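Local structure of conserved domain protein (Porphyromonas gingivalis, 3PNN) at residues Y41-R45 with A46-R50; K61-R64 with E65-T69; I188-D192 with G193-F197. The protein probably acts as a cytoplasmic glycosyltransferase, forming a glycosidic linkage by moving a sugar from a donor to an acceptor. All coordinates share one frame; numbering follows the deposited sequence.

Interaction 1: Y41-R45 with A46-R50; sequences YDAIR and AGFGR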
loop_
_atom_site.group_PDB
_atom_site.type_symbol
_atom_site.label_atom_id
_atom_site.label_comp_id
_atom_site.label_asym_id
_atom_site.label_seq_id
_atom_site.Cartn_x
_atom_site.Cartn_y
_atom_site.Cartn_z
ATOM N N TYR A 41 -0.052 -14.328 -5.438
ATOM C CA TYR A 41 0.025 -15.726 -5.020
ATOM C C TYR A 41 -0.366 -15.881 -3.542
ATOM O O TYR A 41 -1.165 -16.758 -3.178
ATOM C CB TYR A 41 1.444 -16.263 -5.270
ATOM C CG TYR A 41 1.587 -17.760 -5.108
ATOM C CD1 TYR A 41 1.348 -18.626 -6.181
ATOM C CD2 TYR A 41 1.967 -18.308 -3.896
ATOM C CE1 TYR A 41 1.485 -19.992 -6.041
ATOM C CE2 TYR A 41 2.097 -19.681 -3.742
ATOM C CZ TYR A 41 1.853 -20.515 -4.818
ATOM O OH TYR A 41 1.988 -21.875 -4.668
ATOM N N ASP A 42 0.210 -15.051 -2.680
ATOM C CA ASP A 42 -0.088 -15.173 -1.249
ATOM C C ASP A 42 -1.516 -14.730 -0.932
ATOM O O ASP A 42 -2.158 -15.293 -0.046
ATOM C CB ASP A 42 0.931 -14.402 -0.398
ATOM C CG ASP A 42 2.251 -15.162 -0.246
ATOM O OD1 ASP A 42 2.235 -16.408 -0.342
ATOM O OD2 ASP A 42 3.291 -14.515 -0.016
ATOM N N ALA A 43 -2.031 -13.741 -1.660
ATOM C CA ALA A 43 -3.397 -13.289 -1.384
ATOM C C ALA A 43 -4.363 -14.421 -1.705
ATOM O O ALA A 43 -5.313 -14.683 -0.960
ATOM C CB ALA A 43 -3.739 -12.016 -2.197
ATOM N N ILE A 44 -4.110 -15.112 -2.819
ATOM C CA ILE A 44 -4.944 -16.248 -3.177
ATOM C C ILE A 44 -4.867 -17.308 -2.086
ATOM O O ILE A 44 -5.898 -17.801 -1.624
ATOM C CB ILE A 44 -4.546 -16.855 -4.543
ATOM C CG1 ILE A 44 -4.900 -15.874 -5.674
ATOM C CG2 ILE A 44 -5.221 -18.215 -4.744
ATOM C CD1 ILE A 44 -4.371 -16.290 -7.057
ATOM N N ARG A 45 -3.650 -17.653 -1.670
ATOM C CA ARG A 45 -3.470 -18.671 -0.631
ATOM C C ARG A 45 -4.175 -18.273 0.664
ATOM O O ARG A 45 -4.679 -19.133 1.401
ATOM C CB ARG A 45 -1.982 -18.909 -0.323
ATOM C CG ARG A 45 -1.211 -19.680 -1.368
ATOM C CD ARG A 45 0.038 -20.346 -0.769
ATOM N NE ARG A 45 1.144 -19.422 -0.500
ATOM C CZ ARG A 45 2.418 -19.811 -0.383
ATOM N NH1 ARG A 45 2.730 -21.097 -0.520
ATOM N NH2 ARG A 45 3.382 -18.925 -0.143
ATOM N N ALA A 46 -4.199 -16.973 0.946
ATOM C CA ALA A 46 -4.785 -16.463 2.192
ATOM C C ALA A 46 -6.310 -16.369 2.155
ATOM O O ALA A 46 -6.948 -16.137 3.180
ATOM C CB ALA A 46 -4.187 -15.104 2.545
ATOM N N GLY A 47 -6.895 -16.545 0.977
ATOM C CA GLY A 47 -8.344 -16.587 0.874
ATOM C C GLY A 47 -9.012 -15.310 0.406
ATOM O O GLY A 47 -10.224 -15.132 0.609
ATOM N N PHE A 48 -8.249 -14.415 -0.225
ATOM C CA PHE A 48 -8.854 -13.247 -0.869
ATOM C C PHE A 48 -9.661 -13.710 -2.075
ATOM O O PHE A 48 -9.281 -14.664 -2.740
ATOM C CB PHE A 48 -7.789 -12.222 -1.281
ATOM C CG PHE A 48 -7.278 -11.402 -0.130
ATOM C CD1 PHE A 48 -7.823 -10.152 0.139
ATOM C CD2 PHE A 48 -6.263 -11.891 0.691
ATOM C CE1 PHE A 48 -7.372 -9.398 1.214
ATOM C CE2 PHE A 48 -5.800 -11.136 1.776
ATOM C CZ PHE A 48 -6.356 -9.891 2.028
ATOM N N GLY A 49 -10.782 -13.039 -2.342
ATOM C CA GLY A 49 -11.729 -13.504 -3.344
ATOM C C GLY A 49 -11.620 -12.880 -4.720
ATOM O O GLY A 49 -12.109 -13.442 -5.696
ATOM N N ARG A 50 -10.992 -11.713 -4.804
ATOM C CA ARG A 50 -10.868 -11.013 -6.081
ATOM C C ARG A 50 -9.800 -9.940 -5.978
ATOM O O ARG A 50 -9.458 -9.490 -4.867
ATOM C CB ARG A 50 -12.205 -10.365 -6.474
ATOM C CG ARG A 50 -12.627 -9.224 -5.561
ATOM C CD ARG A 50 -14.132 -8.969 -5.629
ATOM N NE ARG A 50 -14.881 -10.158 -5.242
ATOM C CZ ARG A 50 -14.980 -10.621 -3.997
ATOM N NH1 ARG A 50 -14.382 -9.989 -2.984
ATOM N NH2 ARG A 50 -15.682 -11.725 -3.763
HETATM O O HOH W 1 -8.580 -17.327 -2.530
#

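Interaction 2: K61-R64 with E65-T69; sequences KEFR and EKILT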
loop_
_atom_site.group_PDB
_atom_site.type_symbol
_atom_site.label_atom_id
_atom_site.label_comp_id
_atom_site.label_asym_id
_atom_site.label_seq_id
_atom_site.Cartn_x
_atom_site.Cartn_y
_atom_site.Cartn_z
ATOM N N LYS A 61 -3.193 -0.697 -22.043
ATOM C CA LYS A 61 -2.980 -1.747 -23.045
ATOM C C LYS A 61 -1.921 -2.748 -22.597
ATOM O O LYS A 61 -2.133 -3.966 -22.646
ATOM C CB LYS A 61 -2.618 -1.158 -24.416
ATOM C CG LYS A 61 -2.484 -2.218 -25.500
ATOM C CD LYS A 61 -2.051 -1.604 -26.831
ATOM C CE LYS A 61 -1.785 -2.675 -27.878
ATOM N NZ LYS A 61 -1.390 -2.080 -29.193
ATOM N N GLU A 62 -0.767 -2.246 -22.169
ATOM C CA GLU A 62 0.298 -3.150 -21.758
ATOM C C GLU A 62 -0.022 -3.819 -20.436
ATOM O O GLU A 62 0.388 -4.957 -20.201
ATOM C CB GLU A 62 1.647 -2.426 -21.712
ATOM C CG GLU A 62 2.027 -1.881 -23.096
ATOM C CD GLU A 62 3.488 -1.475 -23.232
ATOM O OE1 GLU A 62 4.097 -1.056 -22.228
ATOM O OE2 GLU A 62 4.025 -1.560 -24.363
ATOM N N PHE A 63 -0.750 -3.124 -19.565
ATOM C CA PHE A 63 -1.125 -3.748 -18.299
ATOM C C PHE A 63 -1.979 -4.986 -18.587
ATOM O O PHE A 63 -1.773 -6.048 -18.006
ATOM C CB PHE A 63 -1.883 -2.777 -17.381
ATOM C CG PHE A 63 -1.887 -3.203 -15.932
ATOM C CD1 PHE A 63 -0.886 -2.768 -15.069
ATOM C CD2 PHE A 63 -2.883 -4.045 -15.437
ATOM C CE1 PHE A 63 -0.870 -3.164 -13.730
ATOM C CE2 PHE A 63 -2.878 -4.450 -14.098
ATOM C CZ PHE A 63 -1.874 -4.004 -13.248
ATOM N N ARG A 64 -2.939 -4.840 -19.494
ATOM C CA ARG A 64 -3.794 -5.964 -19.852
ATOM C C ARG A 64 -2.966 -7.078 -20.496
ATOM O O ARG A 64 -3.140 -8.248 -20.181
ATOM C CB ARG A 64 -4.911 -5.516 -20.797
ATOM C CG ARG A 64 -5.957 -4.572 -20.157
ATOM C CD ARG A 64 -6.989 -4.139 -21.208
ATOM N NE ARG A 64 -8.044 -3.283 -20.664
ATOM C CZ ARG A 64 -9.118 -3.742 -20.032
ATOM N NH1 ARG A 64 -9.259 -5.049 -19.846
ATOM N NH2 ARG A 64 -10.042 -2.896 -19.573
ATOM N N GLU A 65 -2.049 -6.705 -21.384
ATOM C CA GLU A 65 -1.258 -7.698 -22.117
ATOM C C GLU A 65 -0.276 -8.468 -21.240
ATOM O O GLU A 65 -0.147 -9.689 -21.352
ATOM C CB GLU A 65 -0.454 -7.021 -23.233
ATOM C CG GLU A 65 -1.265 -6.507 -24.397
ATOM C CD GLU A 65 -0.395 -5.784 -25.418
ATOM O OE1 GLU A 65 0.846 -5.750 -25.229
ATOM O OE2 GLU A 65 -0.950 -5.246 -26.400
ATOM N N LYS A 66 0.434 -7.745 -20.385
ATOM C CA LYS A 66 1.574 -8.320 -19.679
ATOM C C LYS A 66 1.252 -8.729 -18.248
ATOM O O LYS A 66 1.934 -9.578 -17.683
ATOM C CB LYS A 66 2.742 -7.319 -19.650
ATOM C CG LYS A 66 3.431 -7.060 -21.005
ATOM C CD LYS A 66 4.525 -6.002 -20.832
ATOM C CE LYS A 66 5.571 -6.053 -21.940
ATOM N NZ LYS A 66 5.003 -5.695 -23.257
ATOM N N ILE A 67 0.239 -8.119 -17.645
ATOM C CA ILE A 67 -0.047 -8.404 -16.236
ATOM C C ILE A 67 -1.363 -9.156 -16.014
ATOM O O ILE A 67 -1.377 -10.208 -15.370
ATOM C CB ILE A 67 0.043 -7.124 -15.379
ATOM C CG1 ILE A 67 1.475 -6.562 -15.461
ATOM C CG2 ILE A 67 -0.380 -7.406 -13.924
ATOM C CD1 ILE A 67 1.764 -5.420 -14.514
ATOM N N LEU A 68 -2.468 -8.640 -16.542
ATOM C CA LEU A 68 -3.753 -9.315 -16.332
ATOM C C LEU A 68 -3.767 -10.746 -16.869
ATOM O O LEU A 68 -4.472 -11.607 -16.340
ATOM C CB LEU A 68 -4.919 -8.529 -16.935
ATOM C CG LEU A 68 -5.356 -7.319 -16.109
ATOM C CD1 LEU A 68 -6.771 -6.892 -16.515
ATOM C CD2 LEU A 68 -5.289 -7.622 -14.611
ATOM N N THR A 69 -3.008 -10.996 -17.931
ATOM C CA THR A 69 -2.974 -12.324 -18.531
ATOM C C THR A 69 -2.369 -13.340 -17.562
ATOM O O THR A 69 -2.622 -14.541 -17.668
ATOM C CB THR A 69 -2.134 -12.341 -19.812
ATOM O OG1 THR A 69 -0.864 -11.725 -19.547
ATOM C CG2 THR A 69 -2.844 -11.592 -20.930
#

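Interaction 3: I188-D192 with G193-F197; sequences IERTD and GTISF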
loop_
_atom_site.group_PDB
_atom_site.type_symbol
_atom_site.label_atom_id
_atom_site.label_comp_id
_atom_site.label_asym_id
_atom_site.label_seq_id
_atom_site.Cartn_x
_atom_site.Cartn_y
_atom_site.Cartn_z
ATOM N N ILE A 188 14.872 8.129 7.496
ATOM C CA ILE A 188 15.165 7.219 8.597
ATOM C C ILE A 188 16.367 6.344 8.260
ATOM O O ILE A 188 16.371 5.624 7.256
ATOM C CB ILE A 188 13.960 6.312 8.923
ATOM C CG1 ILE A 188 12.697 7.153 9.116
ATOM C CG2 ILE A 188 14.261 5.445 10.154
ATOM C CD1 ILE A 188 11.423 6.334 9.226
ATOM N N GLU A 189 17.381 6.404 9.111
ATOM C CA GLU A 189 18.594 5.623 8.919
ATOM C C GLU A 189 19.106 5.111 10.251
ATOM O O GLU A 189 18.943 5.767 11.282
ATOM C CB GLU A 189 19.698 6.484 8.291
ATOM C CG GLU A 189 19.505 6.838 6.835
ATOM C CD GLU A 189 20.731 7.527 6.245
ATOM O OE1 GLU A 189 20.796 8.774 6.301
ATOM O OE2 GLU A 189 21.629 6.820 5.734
ATOM N N ARG A 190 19.752 3.952 10.230
ATOM C CA ARG A 190 20.484 3.513 11.401
ATOM C C ARG A 190 21.894 4.047 11.264
ATOM O O ARG A 190 22.683 3.551 10.456
ATOM C CB ARG A 190 20.507 1.989 11.539
ATOM C CG ARG A 190 21.114 1.529 12.862
ATOM C CD ARG A 190 21.241 0.020 12.964
ATOM N NE ARG A 190 19.948 -0.656 13.033
ATOM C CZ ARG A 190 19.394 -1.324 12.023
ATOM N NH1 ARG A 190 18.214 -1.907 12.182
ATOM N NH2 ARG A 190 20.020 -1.413 10.852
ATOM N N THR A 191 22.189 5.085 12.038
ATOM C CA THR A 191 23.506 5.697 12.032
ATOM C C THR A 191 24.247 5.244 13.283
ATOM O O THR A 191 23.914 5.646 14.398
ATOM C CB THR A 191 23.406 7.230 11.962
ATOM O OG1 THR A 191 22.373 7.685 12.847
ATOM C CG2 THR A 191 23.054 7.663 10.548
ATOM N N ASP A 192 25.232 4.376 13.077
ATOM C CA ASP A 192 25.983 3.749 14.161
ATOM C C ASP A 192 25.135 3.374 15.383
ATOM O O ASP A 192 25.192 4.032 16.425
ATOM C CB ASP A 192 27.170 4.621 14.578
ATOM C CG ASP A 192 28.267 3.824 15.259
ATOM O OD1 ASP A 192 28.003 2.670 15.665
ATOM O OD2 ASP A 192 29.394 4.349 15.385
ATOM N N GLY A 193 24.348 2.312 15.244
ATOM C CA GLY A 193 23.658 1.719 16.376
ATOM C C GLY A 193 22.262 2.232 16.681
ATOM O O GLY A 193 21.457 1.504 17.254
ATOM N N THR A 194 21.969 3.475 16.311
ATOM C CA THR A 194 20.678 4.068 16.646
ATOM C C THR A 194 19.908 4.564 15.424
ATOM O O THR A 194 20.454 5.234 14.541
ATOM C CB THR A 194 20.825 5.229 17.646
ATOM O OG1 THR A 194 21.376 6.365 16.975
ATOM C CG2 THR A 194 21.735 4.833 18.797
ATOM N N ILE A 195 18.627 4.230 15.388
ATOM C CA ILE A 195 17.757 4.626 14.296
ATOM C C ILE A 195 17.230 6.034 14.568
ATOM O O ILE A 195 16.626 6.281 15.610
ATOM C CB ILE A 195 16.573 3.646 14.168
ATOM C CG1 ILE A 195 17.081 2.206 14.001
ATOM C CG2 ILE A 195 15.662 4.050 13.021
ATOM C CD1 ILE A 195 15.967 1.147 13.993
ATOM N N SER A 196 17.462 6.962 13.644
ATOM C CA SER A 196 16.943 8.315 13.822
ATOM C C SER A 196 16.419 8.970 12.540
ATOM O O SER A 196 16.700 8.516 11.429
ATOM C CB SER A 196 17.988 9.209 14.498
ATOM O OG SER A 196 19.254 9.086 13.874
ATOM N N PHE A 197 15.623 10.018 12.727
ATOM C CA PHE A 197 15.189 10.904 11.656
ATOM C C PHE A 197 15.073 12.313 12.234
ATOM O O PHE A 197 15.244 12.504 13.435
ATOM C CB PHE A 197 13.848 10.458 11.081
ATOM C CG PHE A 197 12.703 10.517 12.062
ATOM C CD1 PHE A 197 11.871 11.626 12.114
ATOM C CD2 PHE A 197 12.444 9.453 12.915
ATOM C CE1 PHE A 197 10.808 11.682 13.008
ATOM C CE2 PHE A 197 11.384 9.503 13.812
ATOM C CZ PHE A 197 10.564 10.621 13.857
#

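Interaction 1: Y41-R45 with A46-R50
A Schellman motif ends helix 35-46, and its defining bond runs from F48 N back to A43 O at 3.0 Å, close to straight at 162°. Nested inside it, G47 N donates to I44 O at 3.1 Å, coming from above the carbonyl plane rather than along a lone pair. The last ordinary helical bond, A46 N to D42 O, is 2.8 Å long. A46 N and G47 N also reach A43 O, which therefore takes one good and two weak bonds. G47 makes the reversal with phi at 100°, a conformation that a residue without a side chain adopts without pressing on the carbonyl oxygen of A46. A water bridges the turn, donating to I44 O and F48 O.

The side chain of F48 folds back as well. With CG beside the backbone N (chi1 -77°), F48 CD2 comes to 3.8 Å from A43 CB, which lies well off the ring plane, whereas A43 O lies near that plane at the edge. L8 touches both residues, and A136 of helix 129-140 also meets the ring.

One turn back, R45 meets D42 with NH2 at 2.8 Å and NE at 3.2 Å, both donating to the one oxygen OD1 within the guanidinium plane. Y41 CE2 sits 3.3 Å above the centre of that plane, the tyrosine ring turning its edge to the guanidinium face. D42 OD2 is taken by Y298 OH and R45 NH2 also reaches E297 O, which joins the helix to a C-terminal loop. The whole is a glycine-based helix C-cap of the Schellman type, here leading from a helix into strand 50-55 of a Rossmann-like alpha/beta/alpha fold.

Interaction 2: K61-R64 with E65-T69
A chi1 of -161° swings the F63 ring away from its own amide and under I67; there, chi1 of -61° turns both branches of the isoleucine down onto the ring. I67 CB stands 4.1 Å from the centroid of the F63 ring, only 7° off its normal, a CH-pi contact over the face, while I67 CD1 reaches F63 CE1 at 3.6 Å. L68 comes from another side, its CD2 meeting the ring edge at CE2. The backbone widens to a pi-type turn here: F63 O accepts from I67 N at 2.9 Å and from L68 N at 3.1 Å. F53 adds an edge-to-face ring contact, and L79 touches both F63 and L68.

On the outer surface the extended K61 runs past E65, whose OE2 lies 3.1 Å from K61 CE but 4.2 Å from K61 NZ. E62 OE1 accepts from L22 N, and R64 NE pairs with E60. T69 OG1 donates to E65 O at 2.8 Å. Apolar and aromatic contacts thus hold the sheet-facing side, whereas the K61 and E65 charges, too far apart for a salt bridge, would give at most a diffuse attraction.

Interaction 3: I188-D192 with G193-F197
E189 and S196 satisfy each other twice, as a hydrogen-bonded antiparallel pair should: S196 N donates to E189 O at 3.0 Å and E189 N to S196 O at 3.2 Å, both nearly straight (about 165°). Both carbonyls also receive a CA-H...O contact, from I195 CA to E189 O at 3.4 Å and from I188 CA to S196 O at 3.5 Å. Nearer the turn, T191 N gives a 3.0 Å bond to T194 O from above the carbonyl plane; the return bond, T194 N to T191 O, is stretched to 3.5 Å and weak. These two bonds close a type I' turn through D192 and G193, both with positive phi.

R190 and I195 form the non-hydrogen-bonded pair between. The R190 chain, bent at chi3 (-68°), crosses I195 so that NE passes CG1, and NH1 is satisfied by a salt bridge to E209 and a bond to G157 O. I188 joins I195 in a tight contact between their CG2 methyls at 3.5 Å, and L160 touches all three of these side chains.

The outer edges of the hairpin, which has a two-residue turn, are paired as well: I188 bonds by its backbone to V166 of strand 166-173, while I195 and F197 pair with L207 and C205, which places the hairpin between strands 166-173 and 204-207.

In the fold
Interactions 1 and 2 lie in the same alpha/beta region, on successive helices that flank strand 50-55, with centres about 20 Å apart. Interaction 1 is a helix end, governed by main-chain capping and a buried carboxylate. Interaction 2 runs along most of helix 60-71, with one flank packed on strands and the other facing solvent. Interaction 3 is more remote, its centre about 41 Å from that of interaction 2, on opposite sides of the chain's centre. Its exposed turn is joined by cross-strand amide bonds, with I188, I195 and F197 buried toward its base.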